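Local coordinates for protein terminal oxygenase component of carbazole 1,9a-dioxygenase (Sphingomonas, PDB 3GKQ) that probably catalyses, as the Rieske non-heme iron oxygenase component of its enzyme system, the dioxygenation of carbazole with electrons received from a ferredoxin, at residues L203-R217 and V228-A242. Residues are numbered along the deposited sequence; the frame is centred on the assembly and turned at random.
Sequences LPLGFAPGDPEQLTR and VFDLLGEHSVPIFEA
G206 and I239 pair in a short antiparallel ladder, and R217 pairs with F229 across the two strands of a beta hairpin; turns link the two. Both ladders belong to the catalytic domain of this Rieske oxygenase. In the first, I239 N donates to G206 O at 2.9 Å, nearly straight at 176°. L205 and G206 both face I239, a classic beta bulge. In the hairpin, R217 and F229 exchange two backbone bonds. L231 N adds a bond to L215 O.

Apolar packing fills the middle. L232 CD2 reaches F207 CB at 3.4 Å and presses tightly on P209 CG. At the far end P204 CB sits over the centre of the F240 ring, a CH-pi contact. Nearby, L203 packs on the iron ligand H190. A208 and P209 lie against N113 of a neighbouring subunit.

Polar groups lie against two rings. The H235 ring has the backbone O of Q214 over one face and the side-chain NE2 of Q214 at its edge, in plane. An alanine in place of H235 would probably leave a gap beside Q214 and free its amide to turn. The R217 guanidinium lies over one face of F229, planes 27° apart. Its chain leaves with CG anti to the backbone N (chi1 -178°), then bends at chi3, bringing NH2 to 3.3 Å from F229 CE2.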
loop_
_atom_site.group_PDB
_atom_site.type_symbol
_atom_site.label_atom_id
_atom_site.label_comp_id
_atom_site.label_asym_id
_atom_site.label_seq_id
_atom_site.Cartn_x
_atom_site.Cartn_y
_atom_site.Cartn_z
ATOM N N LEU A 203 23.149 -4.357 35.358
ATOM C CA LEU A 203 23.070 -3.736 34.040
ATOM C C LEU A 203 23.292 -2.233 34.137
ATOM O O LEU A 203 22.463 -1.500 34.680
ATOM C CB LEU A 203 21.711 -4.003 33.401
ATOM C CG LEU A 203 21.572 -3.524 31.953
ATOM C CD1 LEU A 203 22.447 -4.391 31.050
ATOM C CD2 LEU A 203 20.118 -3.607 31.517
ATOM N N PRO A 204 24.422 -1.755 33.610
ATOM C CA PRO A 204 24.733 -0.327 33.647
ATOM C C PRO A 204 23.902 0.449 32.629
ATOM O O PRO A 204 23.128 -0.139 31.865
ATOM C CB PRO A 204 26.218 -0.297 33.319
ATOM C CG PRO A 204 26.347 -1.428 32.337
ATOM C CD PRO A 204 25.508 -2.518 32.968
ATOM N N LEU A 205 24.056 1.770 32.640
ATOM C CA LEU A 205 23.353 2.636 31.701
ATOM C C LEU A 205 24.141 2.634 30.395
ATOM O O LEU A 205 23.563 2.576 29.311
ATOM C CB LEU A 205 23.272 4.069 32.241
ATOM C CG LEU A 205 22.392 4.327 33.467
ATOM C CD1 LEU A 205 22.585 5.759 33.934
ATOM C CD2 LEU A 205 20.934 4.065 33.131
ATOM N N GLY A 206 25.468 2.691 30.521
ATOM C CA GLY A 206 26.348 2.709 29.363
ATOM C C GLY A 206 27.803 2.429 29.710
ATOM O O GLY A 206 28.079 1.697 30.661
ATOM N N PHE A 207 28.729 3.023 28.952
ATOM C CA PHE A 207 30.166 2.811 29.156
ATOM C C PHE A 207 31.033 4.006 28.739
ATOM O O PHE A 207 30.675 4.753 27.837
ATOM C CB PHE A 207 30.624 1.601 28.341
ATOM C CG PHE A 207 29.859 0.340 28.631
ATOM C CD1 PHE A 207 30.166 -0.441 29.742
ATOM C CD2 PHE A 207 28.845 -0.081 27.780
ATOM C CE1 PHE A 207 29.474 -1.633 29.998
ATOM C CE2 PHE A 207 28.149 -1.266 28.025
ATOM C CZ PHE A 207 28.464 -2.045 29.135
ATOM N N ALA A 208 32.175 4.174 29.404
ATOM C CA ALA A 208 33.124 5.246 29.079
ATOM C C ALA A 208 34.370 4.532 28.535
ATOM O O ALA A 208 35.336 4.307 29.264
ATOM C CB ALA A 208 33.473 6.051 30.330
ATOM N N PRO A 209 34.350 4.165 27.238
ATOM C CA PRO A 209 35.415 3.463 26.510
ATOM C C PRO A 209 36.847 3.983 26.624
ATOM O O PRO A 209 37.090 5.176 26.850
ATOM C CB PRO A 209 34.918 3.492 25.063
ATOM C CG PRO A 209 33.429 3.485 25.216
ATOM C CD PRO A 209 33.237 4.489 26.326
ATOM N N GLY A 210 37.796 3.065 26.451
ATOM C CA GLY A 210 39.198 3.428 26.502
ATOM C C GLY A 210 39.697 3.649 25.085
ATOM O O GLY A 210 38.972 4.189 24.242
ATOM N N ASP A 211 40.929 3.230 24.819
ATOM C CA ASP A 211 41.519 3.379 23.494
ATOM C C ASP A 211 40.637 2.709 22.442
ATOM O O ASP A 211 40.327 1.520 22.543
ATOM C CB ASP A 211 42.906 2.738 23.463
ATOM C CG ASP A 211 42.870 1.263 23.823
ATOM O OD1 ASP A 211 42.585 0.937 24.999
ATOM O OD2 ASP A 211 43.118 0.428 22.927
ATOM N N PRO A 212 40.231 3.463 21.409
ATOM C CA PRO A 212 39.384 2.901 20.351
ATOM C C PRO A 212 39.991 1.659 19.695
ATOM O O PRO A 212 39.274 0.839 19.114
ATOM C CB PRO A 212 39.234 4.067 19.373
ATOM C CG PRO A 212 40.498 4.865 19.586
ATOM C CD PRO A 212 40.630 4.844 21.086
ATOM N N GLU A 213 41.306 1.511 19.821
ATOM C CA GLU A 213 42.009 0.384 19.218
ATOM C C GLU A 213 41.927 -0.956 19.957
ATOM O O GLU A 213 42.197 -1.997 19.352
ATOM C CB GLU A 213 43.477 0.756 18.984
ATOM C CG GLU A 213 43.667 2.030 18.161
ATOM C CD GLU A 213 42.879 2.018 16.857
ATOM O OE1 GLU A 213 43.065 1.076 16.052
ATOM O OE2 GLU A 213 42.076 2.955 16.634
ATOM N N GLN A 214 41.573 -0.956 21.242
ATOM C CA GLN A 214 41.462 -2.232 21.958
ATOM C C GLN A 214 40.021 -2.503 22.364
ATOM O O GLN A 214 39.756 -3.338 23.236
ATOM C CB GLN A 214 42.356 -2.271 23.205
ATOM C CG GLN A 214 42.751 -3.708 23.627
ATOM C CD GLN A 214 43.694 -3.748 24.829
ATOM O OE1 GLN A 214 44.550 -2.871 24.986
ATOM N NE2 GLN A 214 43.551 -4.773 25.674
ATOM N N LEU A 215 39.093 -1.793 21.725
ATOM C CA LEU A 215 37.669 -1.952 22.012
ATOM C C LEU A 215 37.112 -3.163 21.274
ATOM O O LEU A 215 36.044 -3.669 21.608
ATOM C CB LEU A 215 36.887 -0.698 21.591
ATOM C CG LEU A 215 37.208 0.627 22.292
ATOM C CD1 LEU A 215 36.286 1.716 21.762
ATOM C CD2 LEU A 215 37.039 0.472 23.802
ATOM N N THR A 216 37.838 -3.626 20.266
ATOM C CA THR A 216 37.390 -4.773 19.497
ATOM C C THR A 216 38.549 -5.654 19.067
ATOM O O THR A 216 39.712 -5.248 19.117
ATOM C CB THR A 216 36.635 -4.340 18.212
ATOM O OG1 THR A 216 37.549 -3.694 17.314
ATOM C CG2 THR A 216 35.499 -3.384 18.544
ATOM N N ARG A 217 38.205 -6.865 18.648
ATOM C CA ARG A 217 39.168 -7.832 18.150
ATOM C C ARG A 217 38.460 -8.570 17.021
ATOM O O ARG A 217 37.336 -9.033 17.192
ATOM C CB ARG A 217 39.578 -8.819 19.250
ATOM C CG ARG A 217 40.618 -9.837 18.792
ATOM C CD ARG A 217 41.263 -10.565 19.970
ATOM N NE ARG A 217 40.338 -11.445 20.685
ATOM C CZ ARG A 217 39.895 -12.608 20.212
ATOM N NH1 ARG A 217 40.287 -13.039 19.018
ATOM N NH2 ARG A 217 39.063 -13.344 20.940
ATOM N N VAL A 228 33.496 -10.396 14.981
ATOM C CA VAL A 228 34.101 -9.361 15.807
ATOM C C VAL A 228 33.727 -9.537 17.272
ATOM O O VAL A 228 32.579 -9.843 17.596
ATOM C CB VAL A 228 33.627 -7.956 15.360
ATOM C CG1 VAL A 228 34.320 -6.879 16.188
ATOM C CG2 VAL A 228 33.899 -7.762 13.872
ATOM N N PHE A 229 34.707 -9.350 18.150
ATOM C CA PHE A 229 34.489 -9.454 19.586
ATOM C C PHE A 229 34.380 -8.043 20.134
ATOM O O PHE A 229 35.206 -7.181 19.828
ATOM C CB PHE A 229 35.665 -10.165 20.271
ATOM C CG PHE A 229 35.606 -11.661 20.189
ATOM C CD1 PHE A 229 34.754 -12.382 21.019
ATOM C CD2 PHE A 229 36.390 -12.351 19.271
ATOM C CE1 PHE A 229 34.684 -13.772 20.935
ATOM C CE2 PHE A 229 36.327 -13.740 19.180
ATOM C CZ PHE A 229 35.471 -14.450 20.014
ATOM N N ASP A 230 33.355 -7.801 20.938
ATOM C CA ASP A 230 33.174 -6.492 21.532
ATOM C C ASP A 230 33.960 -6.462 22.836
ATOM O O ASP A 230 33.614 -7.145 23.803
ATOM C CB ASP A 230 31.689 -6.232 21.771
ATOM C CG ASP A 230 31.441 -5.008 22.613
ATOM O OD1 ASP A 230 32.263 -4.067 22.572
ATOM O OD2 ASP A 230 30.404 -4.983 23.309
ATOM N N LEU A 231 35.032 -5.673 22.836
ATOM C CA LEU A 231 35.917 -5.546 23.986
ATOM C C LEU A 231 35.772 -4.217 24.740
ATOM O O LEU A 231 36.731 -3.744 25.351
ATOM C CB LEU A 231 37.372 -5.703 23.528
ATOM C CG LEU A 231 37.764 -6.964 22.746
ATOM C CD1 LEU A 231 39.233 -6.853 22.344
ATOM C CD2 LEU A 231 37.535 -8.222 23.589
ATOM N N LEU A 232 34.588 -3.615 24.694
ATOM C CA LEU A 232 34.360 -2.348 25.385
ATOM C C LEU A 232 34.278 -2.638 26.887
ATOM O O LEU A 232 34.756 -1.858 27.715
ATOM C CB LEU A 232 33.051 -1.712 24.907
ATOM C CG LEU A 232 32.830 -0.197 25.073
ATOM C CD1 LEU A 232 31.391 0.138 24.719
ATOM C CD2 LEU A 232 33.117 0.243 26.489
ATOM N N GLY A 233 33.667 -3.773 27.224
ATOM C CA GLY A 233 33.527 -4.166 28.616
ATOM C C GLY A 233 34.856 -4.161 29.345
ATOM O O GLY A 233 35.135 -3.277 30.157
ATOM N N GLU A 234 35.684 -5.150 29.029
ATOM C CA GLU A 234 36.997 -5.306 29.638
ATOM C C GLU A 234 37.917 -4.121 29.344
ATOM O O GLU A 234 39.104 -4.163 29.668
ATOM C CB GLU A 234 37.632 -6.609 29.131
ATOM C CG GLU A 234 38.949 -6.999 29.796
ATOM C CD GLU A 234 39.542 -8.272 29.209
ATOM O OE1 GLU A 234 38.899 -9.341 29.327
ATOM O OE2 GLU A 234 40.649 -8.205 28.627
ATOM N N HIS A 235 37.384 -3.065 28.737
ATOM C CA HIS A 235 38.205 -1.900 28.415
ATOM C C HIS A 235 37.469 -0.570 28.556
ATOM O O HIS A 235 37.485 0.266 27.644
ATOM C CB HIS A 235 38.761 -2.037 26.993
ATOM C CG HIS A 235 39.565 -3.284 26.780
ATOM N ND1 HIS A 235 39.032 -4.547 26.931
ATOM C CD2 HIS A 235 40.865 -3.461 26.447
ATOM C CE1 HIS A 235 39.970 -5.449 26.701
ATOM N NE2 HIS A 235 41.092 -4.817 26.406
ATOM N N SER A 236 36.837 -0.370 29.708
ATOM C CA SER A 236 36.099 0.862 29.967
ATOM C C SER A 236 35.692 0.978 31.431
ATOM O O SER A 236 36.099 0.177 32.275
ATOM C CB SER A 236 34.824 0.894 29.128
ATOM O OG SER A 236 33.884 -0.042 29.641
ATOM N N VAL A 237 34.877 1.991 31.710
ATOM C CA VAL A 237 34.343 2.235 33.040
ATOM C C VAL A 237 32.829 2.240 32.845
ATOM O O VAL A 237 32.285 3.175 32.262
ATOM C CB VAL A 237 34.794 3.610 33.592
ATOM C CG1 VAL A 237 34.162 3.861 34.958
ATOM C CG2 VAL A 237 36.314 3.658 33.702
ATOM N N PRO A 238 32.132 1.187 33.318
ATOM C CA PRO A 238 30.672 1.080 33.184
ATOM C C PRO A 238 29.926 2.207 33.901
ATOM O O PRO A 238 30.276 2.578 35.020
ATOM C CB PRO A 238 30.374 -0.297 33.771
ATOM C CG PRO A 238 31.418 -0.427 34.837
ATOM C CD PRO A 238 32.663 0.086 34.142
ATOM N N ILE A 239 28.895 2.739 33.247
ATOM C CA ILE A 239 28.104 3.847 33.785
ATOM C C ILE A 239 26.861 3.374 34.541
ATOM O O ILE A 239 25.878 2.940 33.926
ATOM C CB ILE A 239 27.649 4.790 32.644
ATOM C CG1 ILE A 239 28.828 5.082 31.709
ATOM C CG2 ILE A 239 27.084 6.084 33.223
ATOM C CD1 ILE A 239 30.027 5.719 32.391
ATOM N N PHE A 240 26.902 3.471 35.870
ATOM C CA PHE A 240 25.779 3.049 36.705
ATOM C C PHE A 240 24.943 4.219 37.212
ATOM O O PHE A 240 23.915 4.030 37.859
ATOM C CB PHE A 240 26.282 2.205 37.880
ATOM C CG PHE A 240 26.449 0.754 37.544
ATOM C CD1 PHE A 240 25.337 -0.063 37.381
ATOM C CD2 PHE A 240 27.715 0.210 37.356
ATOM C CE1 PHE A 240 25.481 -1.406 37.028
ATOM C CE2 PHE A 240 27.871 -1.129 37.005
ATOM C CZ PHE A 240 26.750 -1.938 36.841
ATOM N N GLU A 241 25.395 5.432 36.919
ATOM C CA GLU A 241 24.665 6.632 37.296
ATOM C C GLU A 241 25.163 7.755 36.396
ATOM O O GLU A 241 26.350 7.815 36.062
ATOM C CB GLU A 241 24.887 6.965 38.779
ATOM C CG GLU A 241 26.234 7.570 39.128
ATOM C CD GLU A 241 26.265 9.071 38.915
ATOM O OE1 GLU A 241 25.374 9.770 39.451
ATOM O OE2 GLU A 241 27.186 9.553 38.219
ATOM N N ALA A 242 24.256 8.629 35.978
ATOM C CA ALA A 242 24.641 9.725 35.101
ATOM C C ALA A 242 23.896 11.008 35.429
ATOM O O ALA A 242 22.770 10.980 35.915
ATOM C CB ALA A 242 24.399 9.335 33.638
HETATM O O HOH W 1 33.661 -2.375 21.503
#